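Local coordinates for C-C motif chemokine 1 (Homo sapiens, PDB 4OIJ), which acts as a secreted chemokine that attracts monocytes, but not neutrophils, and binds the receptor CCR8, at residues 8-13 against 27-32; 23-28 against 64-69. All blocks are in the same frame, centred on the assembly; numbering follows the deposited sequence.

Contact 1: 8-13 against 27-32; sequences FSRCCF and CYRNTS. With SO4 (sulfate ion), chain I; SO4 (sulfate ion), chain H; SO4 (sulfate ion), chain G.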
loop_
_atom_site.group_PDB
_atom_site.type_symbol
_atom_site.label_atom_id
_atom_site.label_comp_id
_atom_site.label_asym_id
_atom_site.label_seq_id
_atom_site.Cartn_x
_atom_site.Cartn_y
_atom_site.Cartn_z
ATOM N N PHE A 8 -5.584 -0.289 -4.223
ATOM C CA PHE A 8 -4.231 -0.307 -4.729
ATOM C C PHE A 8 -3.631 -1.616 -4.293
ATOM O O PHE A 8 -4.148 -2.272 -3.375
ATOM C CB PHE A 8 -3.417 0.896 -4.240
ATOM C CG PHE A 8 -3.326 1.019 -2.742
ATOM C CD1 PHE A 8 -2.424 0.249 -2.018
ATOM C CD2 PHE A 8 -4.181 1.871 -2.046
ATOM C CE1 PHE A 8 -2.369 0.329 -0.629
ATOM C CE2 PHE A 8 -4.119 1.959 -0.648
ATOM C CZ PHE A 8 -3.223 1.183 0.049
ATOM N N SER A 9 -2.575 -2.016 -4.956
ATOM C CA SER A 9 -1.911 -3.260 -4.611
ATOM C C SER A 9 -0.742 -2.901 -3.702
ATOM O O SER A 9 -0.141 -1.850 -3.907
ATOM C CB SER A 9 -1.375 -3.945 -5.879
ATOM O OG SER A 9 -2.391 -4.174 -6.839
ATOM N N ARG A 10 -0.354 -3.792 -2.783
ATOM C CA ARG A 10 0.840 -3.599 -1.940
ATOM C C ARG A 10 1.942 -4.472 -2.495
ATOM O O ARG A 10 1.829 -5.709 -2.472
ATOM C CB ARG A 10 0.579 -3.940 -0.461
ATOM C CG ARG A 10 -0.237 -2.859 0.225
ATOM C CD ARG A 10 -0.351 -3.105 1.723
ATOM N NE ARG A 10 -1.385 -2.259 2.315
ATOM C CZ ARG A 10 -2.687 -2.507 2.249
ATOM N NH1 ARG A 10 -3.552 -1.676 2.805
ATOM N NH2 ARG A 10 -3.133 -3.587 1.619
ATOM N N CYS A 11 2.991 -3.849 -3.038
ATOM C CA CYS A 11 4.050 -4.625 -3.675
ATOM C C CYS A 11 5.400 -4.373 -3.041
ATOM O O CYS A 11 5.659 -3.272 -2.547
ATOM C CB CYS A 11 4.093 -4.355 -5.170
ATOM S SG CYS A 11 2.489 -4.517 -5.991
ATOM N N CYS A 12 6.242 -5.394 -3.060
ATOM C CA CYS A 12 7.584 -5.317 -2.493
ATOM C C CYS A 12 8.531 -5.529 -3.607
ATOM O O CYS A 12 8.662 -6.669 -4.066
ATOM C CB CYS A 12 7.765 -6.388 -1.423
ATOM S SG CYS A 12 7.020 -5.962 0.156
ATOM N N PHE A 13 9.128 -4.442 -4.129
ATOM C CA PHE A 13 10.108 -4.594 -5.219
ATOM C C PHE A 13 11.560 -4.480 -4.682
ATOM O O PHE A 13 12.505 -4.693 -5.429
ATOM C CB PHE A 13 9.823 -3.623 -6.358
ATOM C CG PHE A 13 8.437 -3.798 -6.969
ATOM C CD1 PHE A 13 8.107 -4.956 -7.674
ATOM C CD2 PHE A 13 7.500 -2.777 -6.908
ATOM C CE1 PHE A 13 6.859 -5.102 -8.252
ATOM C CE2 PHE A 13 6.258 -2.923 -7.492
ATOM C CZ PHE A 13 5.939 -4.084 -8.158
ATOM N N CYS A 27 3.276 -7.228 13.312
ATOM C CA CYS A 27 2.510 -8.191 12.527
ATOM C C CYS A 27 3.003 -8.214 11.081
ATOM O O CYS A 27 3.826 -7.384 10.695
ATOM C CB CYS A 27 1.020 -7.822 12.596
ATOM S SG CYS A 27 0.644 -6.099 12.130
ATOM N N TYR A 28 2.479 -9.143 10.271
ATOM C CA TYR A 28 2.825 -9.215 8.857
ATOM C C TYR A 28 1.596 -9.211 7.927
ATOM O O TYR A 28 0.517 -9.656 8.317
ATOM C CB TYR A 28 3.728 -10.437 8.552
ATOM C CG TYR A 28 2.979 -11.748 8.471
ATOM C CD1 TYR A 28 2.464 -12.207 7.260
ATOM C CD2 TYR A 28 2.731 -12.504 9.613
ATOM C CE1 TYR A 28 1.760 -13.405 7.180
ATOM C CE2 TYR A 28 2.053 -13.719 9.541
ATOM C CZ TYR A 28 1.561 -14.162 8.323
ATOM O OH TYR A 28 0.851 -15.337 8.245
ATOM N N ARG A 29 1.795 -8.712 6.707
ATOM C CA ARG A 29 0.798 -8.664 5.631
ATOM C C ARG A 29 1.409 -9.373 4.428
ATOM O O ARG A 29 2.635 -9.306 4.237
ATOM C CB ARG A 29 0.497 -7.211 5.206
ATOM C CG ARG A 29 -0.384 -6.403 6.153
ATOM C CD ARG A 29 -0.921 -5.145 5.476
ATOM N NE ARG A 29 -1.380 -4.141 6.442
ATOM C CZ ARG A 29 -2.612 -4.068 6.938
ATOM N NH1 ARG A 29 -3.537 -4.949 6.574
ATOM N NH2 ARG A 29 -2.926 -3.122 7.810
ATOM N N ASN A 30 0.588 -10.019 3.613
ATOM C CA ASN A 30 1.095 -10.617 2.391
ATOM C C ASN A 30 1.068 -9.506 1.341
ATOM O O ASN A 30 0.281 -8.560 1.469
ATOM C CB ASN A 30 0.199 -11.753 1.947
ATOM C CG ASN A 30 0.422 -12.987 2.755
ATOM O OD1 ASN A 30 1.480 -13.622 2.707
ATOM N ND2 ASN A 30 -0.569 -13.342 3.527
ATOM N N THR A 31 1.935 -9.598 0.329
ATOM C CA THR A 31 1.904 -8.646 -0.789
ATOM C C THR A 31 0.656 -9.033 -1.626
ATOM O O THR A 31 0.235 -10.191 -1.590
ATOM C CB THR A 31 3.139 -8.825 -1.681
ATOM O OG1 THR A 31 3.194 -10.187 -2.051
ATOM C CG2 THR A 31 4.434 -8.447 -0.997
ATOM N N SER A 32 0.111 -8.113 -2.406
ATOM C CA SER A 32 -1.054 -8.420 -3.264
ATOM C C SER A 32 -0.642 -9.469 -4.312
ATOM O O SER A 32 0.486 -9.416 -4.827
ATOM C CB SER A 32 -1.558 -7.157 -3.943
ATOM O OG SER A 32 -1.797 -6.158 -2.972
HETATM S S SO4 I . -3.217 -11.285 3.436
HETATM O O1 SO4 I . -3.067 -12.709 3.079
HETATM O O2 SO4 I . -3.116 -10.459 2.204
HETATM O O3 SO4 I . -4.541 -11.099 4.044
HETATM O O4 SO4 I . -2.191 -10.862 4.403
HETATM S S SO4 H . -1.703 1.159 3.566
HETATM O O1 SO4 H . -1.424 2.556 3.137
HETATM O O2 SO4 H . -1.412 0.292 2.477
HETATM O O3 SO4 H . -0.827 0.733 4.713
HETATM O O4 SO4 H . -3.135 1.060 3.905
HETATM S S SO4 G . -6.302 -3.672 4.171
HETATM O O1 SO4 G . -6.386 -3.032 2.845
HETATM O O2 SO4 G . -7.354 -4.701 4.275
HETATM O O3 SO4 G . -4.984 -4.302 4.324
HETATM O O4 SO4 G . -6.467 -2.649 5.215
HETATM O O HOH W 1 -4.693 -4.632 -2.267
HETATM O O HOH W 2 -1.978 -6.536 0.997
#
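Ser-32 OG has three partners: one strong bond from Arg-10 N (2.8 Å, 163° at the hydrogen), a weak one with water 1, which also donates to Phe-8 O, and a weak one with a further sulfate. A serine suits the place because its short side chain, with OG anti to the carbonyl carbon, reaches the neighbouring backbone. The return bond, Ser-32 N to Arg-10 O (3.0 Å), lies in the carbonyl plane, so Arg-10 is paired through both N-H and C=O. The methyl CG2 of Thr-31 rests 3.8 Å from Cys-12 SG, while its OG1 is hydrogen-bonded to Ser-36 O. Strand 9-11 and the CC pair are thereby held to residues 31-32, which follow strand 25-30, and Ser-9 and Cys-11 extend the pairing to a strand of the second subunit. The extended Arg-10 side chain ends between two sulfates: NE gives O2 of one (chain H) a short, bent bond of 2.6 Å, and NH1 bonds its O4 at 3.0 Å and O1 of the other (chain G) at 3.1 Å. Phe-8 CE1 sits over one guanidinium face, near its rim. An alanine in place of Arg-10 has no NE, NH1 or NH2 for the two sulfates or for water 2, and would probably leave this face less able to hold anions. The chain G ion also lies beside Arg-29, whose NH1 is 2.8 Å from its O3. Arg-10 NE and Arg-29 NE are 4.5 Å apart; the sulfates, probably from the crystallisation liquor, would offset the repulsion, consistent with a basic patch that accepts anions.

Contact 2: 23-28 against 64-69; sequences RAILCY and KMLRHC. With SO4 (sulfate ion), chain J.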
loop_
_atom_site.group_PDB
_atom_site.type_symbol
_atom_site.label_atom_id
_atom_site.label_comp_id
_atom_site.label_asym_id
_atom_site.label_seq_id
_atom_site.Cartn_x
_atom_site.Cartn_y
_atom_site.Cartn_z
ATOM N N ARG A 23 11.202 -8.770 17.990
ATOM C CA ARG A 23 10.593 -7.845 18.978
ATOM C C ARG A 23 10.230 -6.470 18.367
ATOM O O ARG A 23 9.374 -5.780 18.893
ATOM C CB ARG A 23 11.497 -7.687 20.227
ATOM C CG ARG A 23 12.883 -7.075 19.932
ATOM C CD ARG A 23 13.925 -7.248 21.044
ATOM N NE ARG A 23 15.180 -7.811 20.521
ATOM C CZ ARG A 23 16.122 -7.118 19.877
ATOM N NH1 ARG A 23 15.979 -5.810 19.682
ATOM N NH2 ARG A 23 17.197 -7.731 19.393
ATOM N N ALA A 24 10.878 -6.093 17.250
ATOM C CA ALA A 24 10.645 -4.829 16.544
ATOM C C ALA A 24 9.388 -4.840 15.670
ATOM O O ALA A 24 8.938 -3.769 15.251
ATOM C CB ALA A 24 11.858 -4.495 15.680
ATOM N N ILE A 25 8.846 -6.042 15.364
ATOM C CA ILE A 25 7.711 -6.251 14.445
ATOM C C ILE A 25 6.408 -6.445 15.204
ATOM O O ILE A 25 6.368 -7.218 16.158
ATOM C CB ILE A 25 7.979 -7.466 13.498
ATOM C CG1 ILE A 25 9.381 -7.404 12.826
ATOM C CG2 ILE A 25 6.875 -7.622 12.451
ATOM C CD1 ILE A 25 9.966 -8.767 12.335
ATOM N N LEU A 26 5.321 -5.820 14.706
ATOM C CA LEU A 26 3.985 -5.946 15.279
ATOM C C LEU A 26 3.249 -7.127 14.668
ATOM O O LEU A 26 2.669 -7.925 15.394
ATOM C CB LEU A 26 3.163 -4.677 15.005
ATOM C CG LEU A 26 3.496 -3.416 15.783
ATOM C CD1 LEU A 26 2.772 -2.240 15.183
ATOM C CD2 LEU A 26 3.088 -3.543 17.250
ATOM N N CYS A 27 3.276 -7.228 13.312
ATOM C CA CYS A 27 2.510 -8.191 12.527
ATOM C C CYS A 27 3.003 -8.214 11.081
ATOM O O CYS A 27 3.826 -7.384 10.695
ATOM C CB CYS A 27 1.020 -7.822 12.596
ATOM S SG CYS A 27 0.644 -6.099 12.130
ATOM N N TYR A 28 2.479 -9.143 10.271
ATOM C CA TYR A 28 2.825 -9.215 8.857
ATOM C C TYR A 28 1.596 -9.211 7.927
ATOM O O TYR A 28 0.517 -9.656 8.317
ATOM C CB TYR A 28 3.728 -10.437 8.552
ATOM C CG TYR A 28 2.979 -11.748 8.471
ATOM C CD1 TYR A 28 2.464 -12.207 7.260
ATOM C CD2 TYR A 28 2.731 -12.504 9.613
ATOM C CE1 TYR A 28 1.760 -13.405 7.180
ATOM C CE2 TYR A 28 2.053 -13.719 9.541
ATOM C CZ TYR A 28 1.561 -14.162 8.323
ATOM O OH TYR A 28 0.851 -15.337 8.245
ATOM N N LYS A 64 6.257 -17.216 11.462
ATOM C CA LYS A 64 5.636 -18.225 12.327
ATOM C C LYS A 64 5.341 -17.702 13.737
ATOM O O LYS A 64 4.436 -18.205 14.389
ATOM C CB LYS A 64 6.512 -19.489 12.402
ATOM C CG LYS A 64 6.471 -20.344 11.139
ATOM C CD LYS A 64 6.868 -21.793 11.422
ATOM C CE LYS A 64 6.457 -22.728 10.306
ATOM N NZ LYS A 64 6.637 -24.154 10.684
ATOM N N MET A 65 6.107 -16.702 14.201
ATOM C CA MET A 65 5.984 -16.122 15.540
ATOM C C MET A 65 5.176 -14.816 15.602
ATOM O O MET A 65 5.168 -14.143 16.637
ATOM C CB MET A 65 7.374 -15.977 16.174
ATOM C CG MET A 65 8.100 -17.299 16.287
ATOM S SD MET A 65 9.659 -17.118 17.143
ATOM C CE MET A 65 10.737 -18.132 16.075
ATOM N N LEU A 66 4.483 -14.476 14.494
ATOM C CA LEU A 66 3.644 -13.286 14.380
ATOM C C LEU A 66 2.237 -13.623 13.899
ATOM O O LEU A 66 2.016 -14.684 13.316
ATOM C CB LEU A 66 4.256 -12.277 13.393
ATOM C CG LEU A 66 5.583 -11.637 13.773
ATOM C CD1 LEU A 66 6.325 -11.115 12.486
ATOM C CD2 LEU A 66 5.401 -10.584 14.897
ATOM N N ARG A 67 1.303 -12.691 14.105
ATOM C CA ARG A 67 -0.067 -12.781 13.582
ATOM C C ARG A 67 -0.203 -11.852 12.339
ATOM O O ARG A 67 0.644 -10.977 12.147
ATOM C CB ARG A 67 -1.084 -12.401 14.665
ATOM C CG ARG A 67 -0.937 -13.251 15.940
ATOM C CD ARG A 67 -2.258 -13.614 16.548
ATOM N NE ARG A 67 -2.123 -14.650 17.572
ATOM C CZ ARG A 67 -2.378 -15.942 17.378
ATOM N NH1 ARG A 67 -2.244 -16.807 18.374
ATOM N NH2 ARG A 67 -2.756 -16.380 16.184
ATOM N N HIS A 68 -1.250 -12.065 11.494
ATOM C CA HIS A 68 -1.554 -11.241 10.311
ATOM C C HIS A 68 -1.986 -9.855 10.790
ATOM O O HIS A 68 -2.727 -9.776 11.773
ATOM C CB HIS A 68 -2.717 -11.863 9.522
ATOM C CG HIS A 68 -2.290 -12.728 8.385
ATOM N ND1 HIS A 68 -2.115 -12.215 7.110
ATOM C CD2 HIS A 68 -2.018 -14.054 8.366
ATOM C CE1 HIS A 68 -1.727 -13.237 6.366
ATOM N NE2 HIS A 68 -1.655 -14.365 7.074
ATOM N N CYS A 69 -1.535 -8.767 10.118
ATOM C CA CYS A 69 -1.913 -7.393 10.502
ATOM C C CYS A 69 -3.409 -7.197 10.397
ATOM O O CYS A 69 -3.970 -7.634 9.397
ATOM C CB CYS A 69 -1.187 -6.360 9.651
ATOM S SG CYS A 69 0.545 -6.109 10.078
HETATM S S SO4 J . -3.045 -14.977 12.347
HETATM O O1 SO4 J . -2.752 -15.221 13.747
HETATM O O2 SO4 J . -3.951 -16.064 11.855
HETATM O O3 SO4 J . -3.706 -13.646 12.270
HETATM O O4 SO4 J . -1.768 -14.980 11.566
HETATM O O HOH W 3 2.006 -10.321 15.350
#
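Leu-66 is one of two large bumps, Tyr-28 the other. Its two methyls divide the work, CD1 against Ile-25 CG2 at 3.5 Å, the two side chains crossing at about a right angle, and CD2 over the carbonyl oxygens of Ile-25 and Leu-26, which a branched leucine can do. Leu-22 touches it too. Beside it, water 3 fills the polar notch between Leu-26 O and Arg-67 N. The backbones then close up: Tyr-28 N donates to Arg-67 O at 3.2 Å in the carbonyl plane, and Cys-69 N to Tyr-28 O at 2.9 Å from above the plane, the pattern of a single parallel bridge. In the chemokine fold the C-terminal helix crosses a three-stranded antiparallel sheet; here the chain that follows helix 57-64 passes beside strand 25-30, an outermost strand of the sheet within this chain, and a third disulfide, Cys-27 SG to Cys-69 SG (2.1 Å, chi3 93°), joins the two. Tyr-28 has its CG in the crowded position between N and the carbonyl carbon (chi1 78°), which lays the ring against the 66-68 backbone, with His-68 CA over one face and Leu-66 O at its edge. The rings of Tyr-28 and His-68 meet obliquely, planes at 47°, with Tyr-28 CZ 3.4 Å above one face of the imidazole, toward its rim; Tyr-28 OH comes within 2.9 Å of His-68 NE2. Tyrosine suits the place because its long flat ring lies along the 66-68 backbone and still carries OH to the histidine. Arg-67 bends at chi2 around a sulfate, probably from the crystallisation liquor, its NH2 2.7 Å from O1, and His-68 N bonds two further oxygens of it.

Both contacts use strand 25-30: contact 1 lies on its later part and the residues after it, contact 2 on its earlier part through Tyr-28. They share Cys-27 and Tyr-28, and their centres lie 14 Å apart. The N-terminal segment 8-13 and the C-terminal segment 64-69 are thus both joined to the one run of chain, 23-32. The two contacts meet directly where Arg-29 CG packs on Cys-69 CB at 3.6 Å and Asn-30 ND2 lies 3.1 Å from His-68 CE1. Sulfates, probably from the crystallisation liquor, sit at both: Arg-10 and Asn-30 bind them in contact 1, Arg-67 and His-68 in contact 2. This distribution is consistent with a surface attractive to anions.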